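Local coordinates for protein uncharacterized conserved (Bdellovibrio bacteriovorus, PDB 7O21) that probably acts as a YkuD-family peptidoglycan LD-carboxypeptidase, carrying an NTF2-like domain, whose editing of the cell wall gives this predatory bacterium its curved shape, at residues A[26-31]-A[180-185]; A[30-35]-A[59-64]; A[41-46]-A[170-175]; A[174-179]-A[253-258]. One frame throughout, in Å; residues are numbered along the deposited sequence. Where two conformers were deposited one is given.

How the interactions relate
From the N terminus, residues 26-31 open interaction 1 and the overlapping 30-35 open interaction 2, the two sharing Leu30 and Leu31. Interaction 2 closes a short loop back from 59-64, whereas interaction 1 closes a long one at 180-185, pairing the short strand 26-27 with 181-182 just ahead of helix 184-206. Interaction 3, joining 41-46 to 170-175, is nested inside that long loop and crosses interaction 2. Interaction 4 begins on the 174-175 stretch where interaction 3 ends; it crosses interaction 1 and follows interaction 2 in series. Together they tie the catalytic sheet (interaction 3) to the NTF2-like sheet, through strand 246-257 in interaction 4 and its neighbour 30-32 in interaction 2.

Interaction 1. Residues A[26-31]-A[180-185]; sequences LPASLL and NYVSKS
Leu26 and Val182 form an antiparallel hydrogen-bonded pair: Leu26 N lies 2.9 Å from Val182 O, and Val182 N returns to Leu26 O with 169° at the hydrogen. Ala28 N adds a third, to Asn180 O at 2.8 Å. Leu26 O receives a CA-H...O contact from Tyr181 CA at 3.3 Å. These bonds define a two-stranded antiparallel sheet, 26-27 with 181-182. A type I turn from Pro27 to Leu30 leads into strand 30-32, an outermost strand of the NTF2-like sheet within this chain, while Ser183 OG caps helix 184-206 at Glu186 N. The remaining contacts are van der Waals. In the non-hydrogen-bonded pair Pro27-Tyr181, Tyr181 CG stands anti to its carbonyl carbon (chi1 -80°); its ring lies against the Leu26-Pro27 peptide, CD1 3.6 Å from Leu26 C, with CE1 in apolar contact with Pro27 CD at 4.0 Å. Tyr181 OH bonds to Lys65 NZ. On the opposite face, Leu26 CD1 meets Lys184 CG at 3.7 Å, and Val182 CG1 approaches Ala28 CB at 4.1 Å.

Interaction 2. Residues A[30-35]-A[59-64]; sequences LLQISE and NGEQIQ
Ile63 presses its side chain into residues 30-33 and carries most of the direct contact. Its CB is directed at the opposing segment, and the two branches part there. CG2 goes to Ile33, 3.9 Å from Ile33 CD1, with the two side chains crossing at about a right angle. CG1 takes the place between backbone N and carbonyl carbon (chi1 66°), and an extended chi2 of 175° carries CD1 onward to Leu30, where it lies 3.4 Å from Leu30 O and 4.0 Å from Leu30 CG. The backbones themselves are joined by water. One water donates to Leu31 O at 2.7 Å and to Glu61 O at 2.8 Å; a second accepts from Ile33 N at 2.9 Å and lies within donating distance of Gly60 O and Gln62 O, though not every acceptor around it can be served at once. Gly60, with positive phi, occupies the second position of a type II' turn from Asn59 to Gln62. Beside it, Gln32 and Glu61 point the same way, but the amide of Gln32 is held elsewhere, by Pro252 O and Arg191. Leu31 and Gln32 form a classic beta bulge opposite Ile254 of strand 246-257. The contact thus sits between that strand, Phe56 of strand 52-59, Val43 of strand 42-47, and helix 184-206, whose His187 touches Ile63.

Interaction 3. Residues A[41-46]-A[170-175]; sequences RYVILV and ETPILI. With EDO (1,2-ethanediol), chain K.
Ile173 packs between Ile44 and Val46 on one face of the sheet. Its CG1, anti to the backbone N (chi1 -178°), lies 3.9 Å from Ile44 CG2, and CD1 4.0 Å from Val46 CG2. On the other face, Val43 CG2 meets Pro172 CG at 3.8 Å and CG1 meets Leu174 CD1 at 4.0 Å, with Leu45 CD1 near Leu174 CB. The strands run parallel, their axes 17° apart, and this pairing joins the first and last strands of the mixed sheet of the YkuD catalytic domain. The side chain of Ile175 is about 8 Å from that of Cys151, the predicted nucleophile. Three backbone bonds hold the register: Ile44 N to Pro172 O, Leu174 N to Ile44 O, and Val46 N to Leu174 O at 2.7 Å, where the C=O...N angle is 179°. At the polar edge Ser40 OG bonds to Tyr42 O and Thr171 OG1, and methyl Thr171 CG2 packs 3.5 Å from Tyr42 O. Beyond the pairing, Glu170 OE2 accepts from 1,2-ethanediol O2, probably a crystallisation additive, at 2.5 Å.

Interaction 4. Residues A[174-179]-A[253-258]; sequences LIFDHV and YIVQHN
Phe176 and His257 meet through different first torsions: Phe176 CG stands anti to its carbonyl carbon (chi1 -65°), His257 CG anti to its backbone N (chi1 -178°). From there the side chains slide past each other in opposite directions into a face-to-face stack, with ring centroids 3.6 Å apart and planes at 10°. Phe176 CD1 sits over the centre of the imidazole, 3.3 Å above its plane, while His257 CG lies toward the rim of the phenyl ring. The outer faces are covered within the same segments: Leu174 CB lies over the far side of Phe176 and Asn258 CG over that of His257. Val255 CG1 fills in beside the stack, near the plane of the Phe176 ring, and meets Leu174 CD2 tip to tip at 4.0 Å. The strand axes approach no closer than 10.2 Å, so this is side-chain packing between two sheets, the YkuD one and the NTF2-like one. A water in the plane of the imidazole lies 2.9 Å from His257 NE2 and accepts from His178 N at 3.1 Å. The buried histidine therefore combines a stacked face with a water-bound edge.

Interaction 1. Residues A[26-31]-A[180-185]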
loop_
_atom_site.group_PDB
_atom_site.type_symbol
_atom_site.label_atom_id
_atom_site.label_comp_id
_atom_site.label_asym_id
_atom_site.label_seq_id
_atom_site.Cartn_x
_atom_site.Cartn_y
_atom_site.Cartn_z
ATOM N N LEU A 26 -8.706 -8.376 31.085
ATOM C CA LEU A 26 -8.648 -8.282 29.637
ATOM C C LEU A 26 -8.125 -6.913 29.228
ATOM O O LEU A 26 -8.336 -5.925 29.930
ATOM C CB LEU A 26 -10.057 -8.454 29.055
ATOM C CG LEU A 26 -10.726 -9.821 29.189
ATOM C CD1 LEU A 26 -12.191 -9.727 28.790
ATOM C CD2 LEU A 26 -10.004 -10.858 28.352
ATOM N N PRO A 27 -7.463 -6.822 28.075
ATOM C CA PRO A 27 -6.910 -5.529 27.639
ATOM C C PRO A 27 -8.012 -4.564 27.221
ATOM O O PRO A 27 -8.826 -4.873 26.341
ATOM C CB PRO A 27 -6.020 -5.915 26.450
ATOM C CG PRO A 27 -6.626 -7.185 25.937
ATOM C CD PRO A 27 -7.153 -7.914 27.142
ATOM N N ALA A 28 -8.007 -3.376 27.835
ATOM C CA ALA A 28 -9.083 -2.410 27.623
ATOM C C ALA A 28 -9.175 -1.961 26.171
ATOM O O ALA A 28 -10.253 -1.558 25.719
ATOM C CB ALA A 28 -8.891 -1.195 28.533
ATOM N N SER A 29 -8.068 -1.992 25.438
ATOM C CA SER A 29 -8.041 -1.411 24.102
ATOM C C SER A 29 -8.515 -2.358 23.008
ATOM O O SER A 29 -8.861 -1.885 21.916
ATOM C CB SER A 29 -6.655 -0.861 23.761
ATOM O OG SER A 29 -6.280 0.173 24.677
ATOM N N LEU A 30 -8.523 -3.668 23.248
ATOM C CA LEU A 30 -8.991 -4.626 22.251
ATOM C C LEU A 30 -10.390 -5.036 22.676
ATOM O O LEU A 30 -10.562 -5.877 23.564
ATOM C CB LEU A 30 -8.057 -5.828 22.171
ATOM C CG LEU A 30 -8.545 -6.967 21.277
ATOM C CD1 LEU A 30 -8.758 -6.505 19.832
ATOM C CD2 LEU A 30 -7.551 -8.132 21.310
ATOM N N LEU A 31 -11.397 -4.420 22.053
ATOM C CA LEU A 31 -12.767 -4.602 22.515
ATOM C C LEU A 31 -13.521 -5.731 21.822
ATOM O O LEU A 31 -14.386 -6.347 22.446
ATOM C CB LEU A 31 -13.549 -3.286 22.414
ATOM C CG LEU A 31 -13.045 -2.230 23.407
ATOM C CD1 LEU A 31 -13.724 -0.898 23.148
ATOM C CD2 LEU A 31 -13.274 -2.681 24.843
ATOM N N ASN A 180 -3.691 -1.430 29.621
ATOM C CA ASN A 180 -4.550 -1.342 30.802
ATOM C C ASN A 180 -5.446 -2.576 30.834
ATOM O O ASN A 180 -6.314 -2.739 29.974
ATOM C CB ASN A 180 -5.396 -0.071 30.738
ATOM C CG ASN A 180 -6.401 0.034 31.876
ATOM O OD1 ASN A 180 -6.156 -0.433 32.990
ATOM N ND2 ASN A 180 -7.546 0.648 31.596
ATOM N N TYR A 181 -5.247 -3.440 31.825
ATOM C CA TYR A 181 -6.063 -4.639 31.979
ATOM C C TYR A 181 -7.220 -4.348 32.927
ATOM O O TYR A 181 -7.009 -3.842 34.035
ATOM C CB TYR A 181 -5.215 -5.784 32.527
ATOM C CG TYR A 181 -4.374 -6.455 31.468
ATOM C CD1 TYR A 181 -4.882 -7.502 30.713
ATOM C CD2 TYR A 181 -3.069 -6.045 31.229
ATOM C CE1 TYR A 181 -4.117 -8.122 29.746
ATOM C CE2 TYR A 181 -2.293 -6.658 30.253
ATOM C CZ TYR A 181 -2.825 -7.700 29.518
ATOM O OH TYR A 181 -2.072 -8.328 28.549
ATOM N N VAL A 182 -8.439 -4.661 32.490
ATOM C CA VAL A 182 -9.641 -4.366 33.255
ATOM C C VAL A 182 -10.452 -5.640 33.470
ATOM O O VAL A 182 -10.214 -6.672 32.850
ATOM C CB VAL A 182 -10.489 -3.270 32.594
ATOM C CG1 VAL A 182 -9.676 -1.988 32.494
ATOM C CG2 VAL A 182 -10.965 -3.731 31.218
ATOM N N SER A 183 -11.419 -5.554 34.385
ATOM C CA SER A 183 -12.277 -6.694 34.653
ATOM C C SER A 183 -13.130 -7.027 33.433
ATOM O O SER A 183 -13.386 -6.183 32.570
ATOM C CB SER A 183 -13.200 -6.403 35.843
ATOM O OG SER A 183 -14.166 -5.417 35.522
ATOM N N LYS A 184 -13.568 -8.286 33.370
ATOM C CA LYS A 184 -14.453 -8.703 32.289
ATOM C C LYS A 184 -15.711 -7.847 32.256
ATOM O O LYS A 184 -16.228 -7.529 31.179
ATOM C CB LYS A 184 -14.821 -10.176 32.451
ATOM C CG LYS A 184 -13.814 -11.127 31.852
ATOM C CD LYS A 184 -14.146 -12.564 32.210
ATOM C CE LYS A 184 -12.927 -13.456 32.044
ATOM N NZ LYS A 184 -12.298 -13.797 33.347
ATOM N N SER A 185 -16.229 -7.476 33.431
ATOM C CA SER A 185 -17.377 -6.568 33.494
ATOM C C SER A 185 -17.067 -5.219 32.868
ATOM O O SER A 185 -17.856 -4.696 32.067
ATOM C CB SER A 185 -17.832 -6.357 34.940
ATOM O OG SER A 185 -19.170 -5.906 34.955
#

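Interaction 2. Residues A[30-35]-A[59-64]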
loop_
_atom_site.group_PDB
_atom_site.type_symbol
_atom_site.label_atom_id
_atom_site.label_comp_id
_atom_site.label_asym_id
_atom_site.label_seq_id
_atom_site.Cartn_x
_atom_site.Cartn_y
_atom_site.Cartn_z
ATOM N N LEU A 30 -8.523 -3.668 23.248
ATOM C CA LEU A 30 -8.991 -4.626 22.251
ATOM C C LEU A 30 -10.390 -5.036 22.676
ATOM O O LEU A 30 -10.562 -5.877 23.564
ATOM C CB LEU A 30 -8.057 -5.828 22.171
ATOM C CG LEU A 30 -8.545 -6.967 21.277
ATOM C CD1 LEU A 30 -8.758 -6.505 19.832
ATOM C CD2 LEU A 30 -7.551 -8.132 21.310
ATOM N N LEU A 31 -11.397 -4.420 22.053
ATOM C CA LEU A 31 -12.767 -4.602 22.515
ATOM C C LEU A 31 -13.521 -5.731 21.822
ATOM O O LEU A 31 -14.386 -6.347 22.446
ATOM C CB LEU A 31 -13.549 -3.286 22.414
ATOM C CG LEU A 31 -13.045 -2.230 23.407
ATOM C CD1 LEU A 31 -13.724 -0.898 23.148
ATOM C CD2 LEU A 31 -13.274 -2.681 24.843
ATOM N N GLN A 32 -13.238 -6.014 20.551
ATOM C CA GLN A 32 -13.975 -7.052 19.838
ATOM C C GLN A 32 -13.161 -7.463 18.620
ATOM O O GLN A 32 -12.447 -6.643 18.039
ATOM C CB GLN A 32 -15.341 -6.519 19.376
ATOM C CG GLN A 32 -16.349 -7.600 18.989
ATOM C CD GLN A 32 -17.760 -7.056 18.933
ATOM O OE1 GLN A 32 -18.574 -7.317 19.820
ATOM N NE2 GLN A 32 -18.046 -6.268 17.911
ATOM N N ILE A 33 -13.268 -8.745 18.247
ATOM C CA ILE A 33 -12.659 -9.282 17.033
ATOM C C ILE A 33 -13.779 -9.586 16.045
ATOM O O ILE A 33 -14.871 -10.018 16.442
ATOM C CB ILE A 33 -11.804 -10.525 17.369
ATOM C CG1 ILE A 33 -10.629 -10.097 18.251
ATOM C CG2 ILE A 33 -11.285 -11.216 16.109
ATOM C CD1 ILE A 33 -9.834 -11.248 18.844
ATOM N N SER A 34 -13.545 -9.302 14.769
ATOM C CA SER A 34 -14.628 -9.448 13.802
ATOM C C SER A 34 -14.992 -10.920 13.621
ATOM O O SER A 34 -14.138 -11.808 13.691
ATOM C CB SER A 34 -14.244 -8.839 12.458
ATOM O OG SER A 34 -15.165 -9.243 11.462
ATOM N N GLU A 35 -16.287 -11.171 13.394
ATOM C CA GLU A 35 -16.746 -12.526 13.090
ATOM C C GLU A 35 -16.438 -12.943 11.654
ATOM O O GLU A 35 -16.595 -14.129 11.317
ATOM C CB GLU A 35 -18.254 -12.649 13.311
ATOM C CG GLU A 35 -19.067 -11.898 12.259
ATOM C CD GLU A 35 -20.566 -11.974 12.515
ATOM O OE1 GLU A 35 -21.040 -13.040 12.959
ATOM O OE2 GLU A 35 -21.275 -10.970 12.291
ATOM N N ASN A 59 -13.969 -15.231 20.520
ATOM C CA ASN A 59 -14.876 -16.199 21.143
ATOM C C ASN A 59 -16.252 -15.540 21.107
ATOM O O ASN A 59 -16.691 -14.935 22.083
ATOM C CB ASN A 59 -14.410 -16.521 22.562
ATOM C CG ASN A 59 -15.380 -17.394 23.315
ATOM O OD1 ASN A 59 -16.139 -18.155 22.728
ATOM N ND2 ASN A 59 -15.358 -17.285 24.638
ATOM N N GLY A 60 -16.919 -15.644 19.958
ATOM C CA GLY A 60 -18.163 -14.922 19.777
ATOM C C GLY A 60 -17.920 -13.426 19.868
ATOM O O GLY A 60 -17.069 -12.866 19.164
ATOM N N GLU A 61 -18.670 -12.768 20.753
ATOM C CA GLU A 61 -18.478 -11.353 21.042
ATOM C C GLU A 61 -17.356 -11.106 22.035
ATOM O O GLU A 61 -16.987 -9.947 22.259
ATOM C CB GLU A 61 -19.758 -10.748 21.625
ATOM C CG GLU A 61 -20.971 -10.852 20.722
ATOM C CD GLU A 61 -22.153 -10.063 21.263
ATOM O OE1 GLU A 61 -22.597 -9.111 20.590
ATOM O OE2 GLU A 61 -22.619 -10.389 22.373
ATOM N N GLN A 62 -16.825 -12.159 22.642
ATOM C CA GLN A 62 -15.751 -12.045 23.610
ATOM C C GLN A 62 -14.400 -12.287 22.942
ATOM O O GLN A 62 -14.305 -12.638 21.761
ATOM C CB GLN A 62 -15.949 -13.034 24.768
ATOM C CG GLN A 62 -16.950 -12.586 25.825
ATOM C CD GLN A 62 -18.368 -12.541 25.304
ATOM O OE1 GLN A 62 -18.874 -13.531 24.776
ATOM N NE2 GLN A 62 -19.023 -11.389 25.448
ATOM N N ILE A 63 -13.346 -12.049 23.711
ATOM C CA ILE A 63 -11.984 -12.338 23.291
ATOM C C ILE A 63 -11.357 -13.229 24.356
ATOM O O ILE A 63 -11.725 -13.169 25.534
ATOM C CB ILE A 63 -11.143 -11.056 23.084
ATOM C CG1 ILE A 63 -10.927 -10.329 24.416
ATOM C CG2 ILE A 63 -11.792 -10.159 22.032
ATOM C CD1 ILE A 63 -10.015 -9.123 24.319
ATOM N N GLN A 64 -10.390 -14.044 23.944
ATOM C CA GLN A 64 -9.749 -14.979 24.860
ATOM C C GLN A 64 -8.258 -15.000 24.563
ATOM O O GLN A 64 -7.865 -15.167 23.410
ATOM C CB GLN A 64 -10.335 -16.379 24.657
ATOM C CG GLN A 64 -9.852 -17.419 25.652
ATOM C CD GLN A 64 -10.587 -18.733 25.510
ATOM O OE1 GLN A 64 -11.530 -18.850 24.726
ATOM N NE2 GLN A 64 -10.166 -19.734 26.277
HETATM O O HOH W 1 -14.832 -8.751 23.607
HETATM O O HOH W 2 -14.792 -10.786 19.707
#

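Interaction 3. Residues A[41-46]-A[170-175]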
loop_
_atom_site.group_PDB
_atom_site.type_symbol
_atom_site.label_atom_id
_atom_site.label_comp_id
_atom_site.label_asym_id
_atom_site.label_seq_id
_atom_site.Cartn_x
_atom_site.Cartn_y
_atom_site.Cartn_z
ATOM N N ARG A 41 -9.136 -14.375 12.831
ATOM C CA ARG A 41 -9.717 -14.622 14.145
ATOM C C ARG A 41 -8.742 -14.371 15.277
ATOM O O ARG A 41 -9.158 -14.404 16.442
ATOM C CB ARG A 41 -10.317 -16.026 14.246
ATOM C CG ARG A 41 -9.347 -17.169 14.106
ATOM C CD ARG A 41 -10.142 -18.468 13.848
ATOM N NE ARG A 41 -9.322 -19.664 14.012
ATOM C CZ ARG A 41 -8.847 -20.395 13.010
ATOM N NH1 ARG A 41 -9.114 -20.075 11.750
ATOM N NH2 ARG A 41 -8.108 -21.466 13.271
ATOM N N TYR A 42 -7.471 -14.111 14.965
ATOM C CA TYR A 42 -6.443 -13.838 15.958
ATOM C C TYR A 42 -5.993 -12.383 15.901
ATOM O O TYR A 42 -5.943 -11.775 14.825
ATOM C CB TYR A 42 -5.214 -14.734 15.739
ATOM C CG TYR A 42 -5.534 -16.200 15.814
ATOM C CD1 TYR A 42 -5.900 -16.792 17.019
ATOM C CD2 TYR A 42 -5.537 -16.977 14.667
ATOM C CE1 TYR A 42 -6.213 -18.158 17.075
ATOM C CE2 TYR A 42 -5.850 -18.323 14.719
ATOM C CZ TYR A 42 -6.188 -18.899 15.918
ATOM O OH TYR A 42 -6.496 -20.246 15.955
ATOM N N VAL A 43 -5.600 -11.854 17.063
ATOM C CA VAL A 43 -5.013 -10.524 17.188
ATOM C C VAL A 43 -3.754 -10.662 18.029
ATOM O O VAL A 43 -3.786 -11.317 19.074
ATOM C CB VAL A 43 -5.988 -9.556 17.881
ATOM C CG1 VAL A 43 -5.269 -8.279 18.304
ATOM C CG2 VAL A 43 -7.174 -9.240 16.958
ATOM N N ILE A 44 -2.662 -10.046 17.598
ATOM C CA ILE A 44 -1.426 -10.015 18.375
ATOM C C ILE A 44 -1.362 -8.699 19.136
ATOM O O ILE A 44 -1.589 -7.628 18.552
ATOM C CB ILE A 44 -0.199 -10.194 17.468
ATOM C CG1 ILE A 44 -0.207 -11.602 16.844
ATOM C CG2 ILE A 44 1.078 -9.935 18.270
ATOM C CD1 ILE A 44 0.873 -11.796 15.802
ATOM N N LEU A 45 -1.066 -8.766 20.441
ATOM C CA LEU A 45 -1.006 -7.588 21.300
ATOM C C LEU A 45 0.390 -7.506 21.898
ATOM O O LEU A 45 0.847 -8.459 22.543
ATOM C CB LEU A 45 -2.038 -7.678 22.427
ATOM C CG LEU A 45 -1.916 -6.604 23.504
ATOM C CD1 LEU A 45 -2.243 -5.245 22.931
ATOM C CD2 LEU A 45 -2.834 -6.942 24.680
ATOM N N VAL A 46 1.074 -6.385 21.672
ATOM C CA VAL A 46 2.429 -6.169 22.185
ATOM C C VAL A 46 2.366 -5.128 23.296
ATOM O O VAL A 46 1.904 -4.002 23.081
ATOM C CB VAL A 46 3.397 -5.727 21.080
ATOM C CG1 VAL A 46 4.812 -5.530 21.655
ATOM C CG2 VAL A 46 3.400 -6.715 19.928
ATOM N N GLU A 170 -4.257 -9.624 7.056
ATOM C CA GLU A 170 -5.455 -9.595 7.894
ATOM C C GLU A 170 -5.180 -9.518 9.390
ATOM O O GLU A 170 -5.905 -8.825 10.104
ATOM C CB GLU A 170 -6.343 -10.811 7.598
ATOM C CG GLU A 170 -6.747 -10.953 6.132
ATOM C CD GLU A 170 -7.602 -9.818 5.629
ATOM O OE1 GLU A 170 -8.240 -9.124 6.449
ATOM O OE2 GLU A 170 -7.648 -9.634 4.390
ATOM N N THR A 171 -4.173 -10.214 9.891
ATOM C CA THR A 171 -4.012 -10.283 11.353
ATOM C C THR A 171 -3.539 -8.949 11.929
ATOM O O THR A 171 -2.455 -8.472 11.561
ATOM C CB THR A 171 -3.047 -11.407 11.736
ATOM O OG1 THR A 171 -3.624 -12.658 11.344
ATOM C CG2 THR A 171 -2.802 -11.423 13.258
ATOM N N PRO A 172 -4.271 -8.351 12.868
ATOM C CA PRO A 172 -3.779 -7.132 13.525
ATOM C C PRO A 172 -2.596 -7.413 14.429
ATOM O O PRO A 172 -2.500 -8.470 15.059
ATOM C CB PRO A 172 -4.971 -6.677 14.381
ATOM C CG PRO A 172 -6.169 -7.354 13.794
ATOM C CD PRO A 172 -5.660 -8.669 13.244
ATOM N N ILE A 173 -1.706 -6.431 14.514
ATOM C CA ILE A 173 -0.722 -6.359 15.586
ATOM C C ILE A 173 -0.891 -5.005 16.258
ATOM O O ILE A 173 -0.828 -3.957 15.601
ATOM C CB ILE A 173 0.714 -6.621 15.098
ATOM C CG1 ILE A 173 1.676 -6.585 16.274
ATOM C CG2 ILE A 173 1.132 -5.645 13.967
ATOM C CD1 ILE A 173 3.040 -7.193 15.962
ATOM N N LEU A 174 -1.191 -5.030 17.552
ATOM C CA LEU A 174 -1.414 -3.830 18.347
ATOM C C LEU A 174 -0.151 -3.604 19.157
ATOM O O LEU A 174 0.237 -4.467 19.950
ATOM C CB LEU A 174 -2.598 -4.030 19.285
ATOM C CG LEU A 174 -3.934 -4.403 18.635
ATOM C CD1 LEU A 174 -5.051 -4.495 19.688
ATOM C CD2 LEU A 174 -4.298 -3.440 17.520
ATOM N N ILE A 175 0.507 -2.475 18.936
ATOM C CA ILE A 175 1.813 -2.199 19.518
ATOM C C ILE A 175 1.621 -1.024 20.466
ATOM O O ILE A 175 1.520 0.125 20.032
ATOM C CB ILE A 175 2.870 -1.916 18.441
ATOM C CG1 ILE A 175 2.994 -3.117 17.474
ATOM C CG2 ILE A 175 4.233 -1.603 19.093
ATOM C CD1 ILE A 175 3.864 -2.866 16.240
HETATM C C1 EDO K . -11.456 -9.290 1.309
HETATM O O1 EDO K . -11.381 -10.698 1.064
HETATM C C2 EDO K . -10.800 -9.000 2.653
HETATM O O2 EDO K . -9.419 -9.378 2.592
#

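Interaction 4. Residues A[174-179]-A[253-258]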
loop_
_atom_site.group_PDB
_atom_site.type_symbol
_atom_site.label_atom_id
_atom_site.label_comp_id
_atom_site.label_asym_id
_atom_site.label_seq_id
_atom_site.Cartn_x
_atom_site.Cartn_y
_atom_site.Cartn_z
ATOM N N LEU A 174 -1.191 -5.030 17.552
ATOM C CA LEU A 174 -1.414 -3.830 18.347
ATOM C C LEU A 174 -0.151 -3.604 19.157
ATOM O O LEU A 174 0.237 -4.467 19.950
ATOM C CB LEU A 174 -2.598 -4.030 19.285
ATOM C CG LEU A 174 -3.934 -4.403 18.635
ATOM C CD1 LEU A 174 -5.051 -4.495 19.688
ATOM C CD2 LEU A 174 -4.298 -3.440 17.520
ATOM N N ILE A 175 0.507 -2.475 18.936
ATOM C CA ILE A 175 1.813 -2.199 19.518
ATOM C C ILE A 175 1.621 -1.024 20.466
ATOM O O ILE A 175 1.520 0.125 20.032
ATOM C CB ILE A 175 2.870 -1.916 18.441
ATOM C CG1 ILE A 175 2.994 -3.117 17.474
ATOM C CG2 ILE A 175 4.233 -1.603 19.093
ATOM C CD1 ILE A 175 3.864 -2.866 16.240
ATOM N N PHE A 176 1.554 -1.295 21.769
ATOM C CA PHE A 176 1.155 -0.291 22.750
ATOM C C PHE A 176 2.257 -0.136 23.785
ATOM O O PHE A 176 2.787 -1.137 24.280
ATOM C CB PHE A 176 -0.145 -0.713 23.442
ATOM C CG PHE A 176 -1.356 -0.785 22.518
ATOM C CD1 PHE A 176 -1.399 -0.066 21.331
ATOM C CD2 PHE A 176 -2.452 -1.565 22.865
ATOM C CE1 PHE A 176 -2.530 -0.115 20.499
ATOM C CE2 PHE A 176 -3.584 -1.623 22.041
ATOM C CZ PHE A 176 -3.616 -0.902 20.853
ATOM N N ASP A 177 2.603 1.121 24.104
ATOM C CA ASP A 177 3.585 1.385 25.152
ATOM C C ASP A 177 3.102 0.833 26.483
ATOM O O ASP A 177 3.897 0.310 27.278
ATOM C CB ASP A 177 3.831 2.894 25.291
ATOM C CG ASP A 177 4.595 3.490 24.118
ATOM O OD1 ASP A 177 4.870 2.776 23.133
ATOM O OD2 ASP A 177 4.919 4.693 24.176
ATOM N N HIS A 178 1.799 0.926 26.738
ATOM C CA HIS A 178 1.213 0.482 27.989
ATOM C C HIS A 178 -0.056 -0.286 27.642
ATOM O O HIS A 178 -0.642 -0.070 26.581
ATOM C CB HIS A 178 0.937 1.717 28.864
ATOM C CG HIS A 178 2.187 2.437 29.280
ATOM N ND1 HIS A 178 3.035 1.963 30.259
ATOM C CD2 HIS A 178 2.770 3.559 28.792
ATOM C CE1 HIS A 178 4.063 2.782 30.385
ATOM N NE2 HIS A 178 3.929 3.757 29.504
ATOM N N VAL A 179 -0.450 -1.220 28.508
ATOM C CA VAL A 179 -1.691 -1.982 28.347
ATOM C C VAL A 179 -2.457 -1.930 29.662
ATOM O O VAL A 179 -1.928 -2.332 30.703
ATOM C CB VAL A 179 -1.438 -3.439 27.927
ATOM C CG1 VAL A 179 -2.750 -4.222 27.898
ATOM C CG2 VAL A 179 -0.754 -3.487 26.568
ATOM N N TYR A 253 -14.319 -5.789 14.157
ATOM C CA TYR A 253 -13.160 -5.478 14.987
ATOM C C TYR A 253 -13.398 -4.103 15.591
ATOM O O TYR A 253 -13.850 -3.179 14.911
ATOM C CB TYR A 253 -11.872 -5.324 14.159
ATOM C CG TYR A 253 -11.153 -6.540 13.601
ATOM C CD1 TYR A 253 -10.426 -7.409 14.410
ATOM C CD2 TYR A 253 -11.121 -6.756 12.236
ATOM C CE1 TYR A 253 -9.740 -8.499 13.858
ATOM C CE2 TYR A 253 -10.454 -7.821 11.694
ATOM C CZ TYR A 253 -9.749 -8.672 12.494
ATOM O OH TYR A 253 -9.105 -9.737 11.894
ATOM N N ILE A 254 -13.063 -3.957 16.867
ATOM C CA ILE A 254 -13.100 -2.657 17.537
ATOM C C ILE A 254 -11.850 -2.543 18.394
ATOM O O ILE A 254 -11.634 -3.364 19.298
ATOM C CB ILE A 254 -14.346 -2.469 18.418
ATOM C CG1 ILE A 254 -15.607 -2.730 17.598
ATOM C CG2 ILE A 254 -14.358 -1.043 19.012
ATOM C CD1 ILE A 254 -16.910 -2.687 18.419
ATOM N N VAL A 255 -11.014 -1.551 18.093
ATOM C CA VAL A 255 -9.835 -1.228 18.888
ATOM C C VAL A 255 -9.916 0.248 19.260
ATOM O O VAL A 255 -10.125 1.104 18.394
ATOM C CB VAL A 255 -8.536 -1.512 18.119
ATOM C CG1 VAL A 255 -7.325 -1.183 18.979
ATOM C CG2 VAL A 255 -8.490 -2.974 17.728
ATOM N N GLN A 256 -9.725 0.543 20.545
ATOM C CA GLN A 256 -9.734 1.920 21.029
ATOM C C GLN A 256 -8.527 2.092 21.933
ATOM O O GLN A 256 -8.461 1.481 23.000
ATOM C CB GLN A 256 -11.021 2.217 21.794
ATOM C CG GLN A 256 -11.369 3.700 21.822
ATOM C CD GLN A 256 -10.463 4.503 22.733
ATOM O OE1 GLN A 256 -9.666 5.344 22.278
ATOM N NE2 GLN A 256 -10.581 4.258 24.032
ATOM N N HIS A 257 -7.575 2.912 21.506
ATOM C CA HIS A 257 -6.349 3.127 22.258
ATOM C C HIS A 257 -5.927 4.585 22.137
ATOM O O HIS A 257 -5.913 5.140 21.036
ATOM C CB HIS A 257 -5.247 2.187 21.748
ATOM C CG HIS A 257 -3.961 2.312 22.491
ATOM N ND1 HIS A 257 -2.856 2.941 21.961
ATOM C CD2 HIS A 257 -3.609 1.904 23.729
ATOM C CE1 HIS A 257 -1.870 2.902 22.838
ATOM N NE2 HIS A 257 -2.305 2.292 23.925
ATOM N N ASN A 258 -5.577 5.205 23.271
ATOM C CA ASN A 258 -5.164 6.623 23.305
ATOM C C ASN A 258 -6.280 7.447 22.663
ATOM O O ASN A 258 -7.444 7.341 23.075
ATOM C CB ASN A 258 -3.783 6.810 22.686
ATOM C CG ASN A 258 -2.656 6.353 23.596
ATOM O OD1 ASN A 258 -2.837 6.239 24.799
ATOM N ND2 ASN A 258 -1.488 6.102 23.014
HETATM O O HOH W 3 0.041 3.047 25.421
#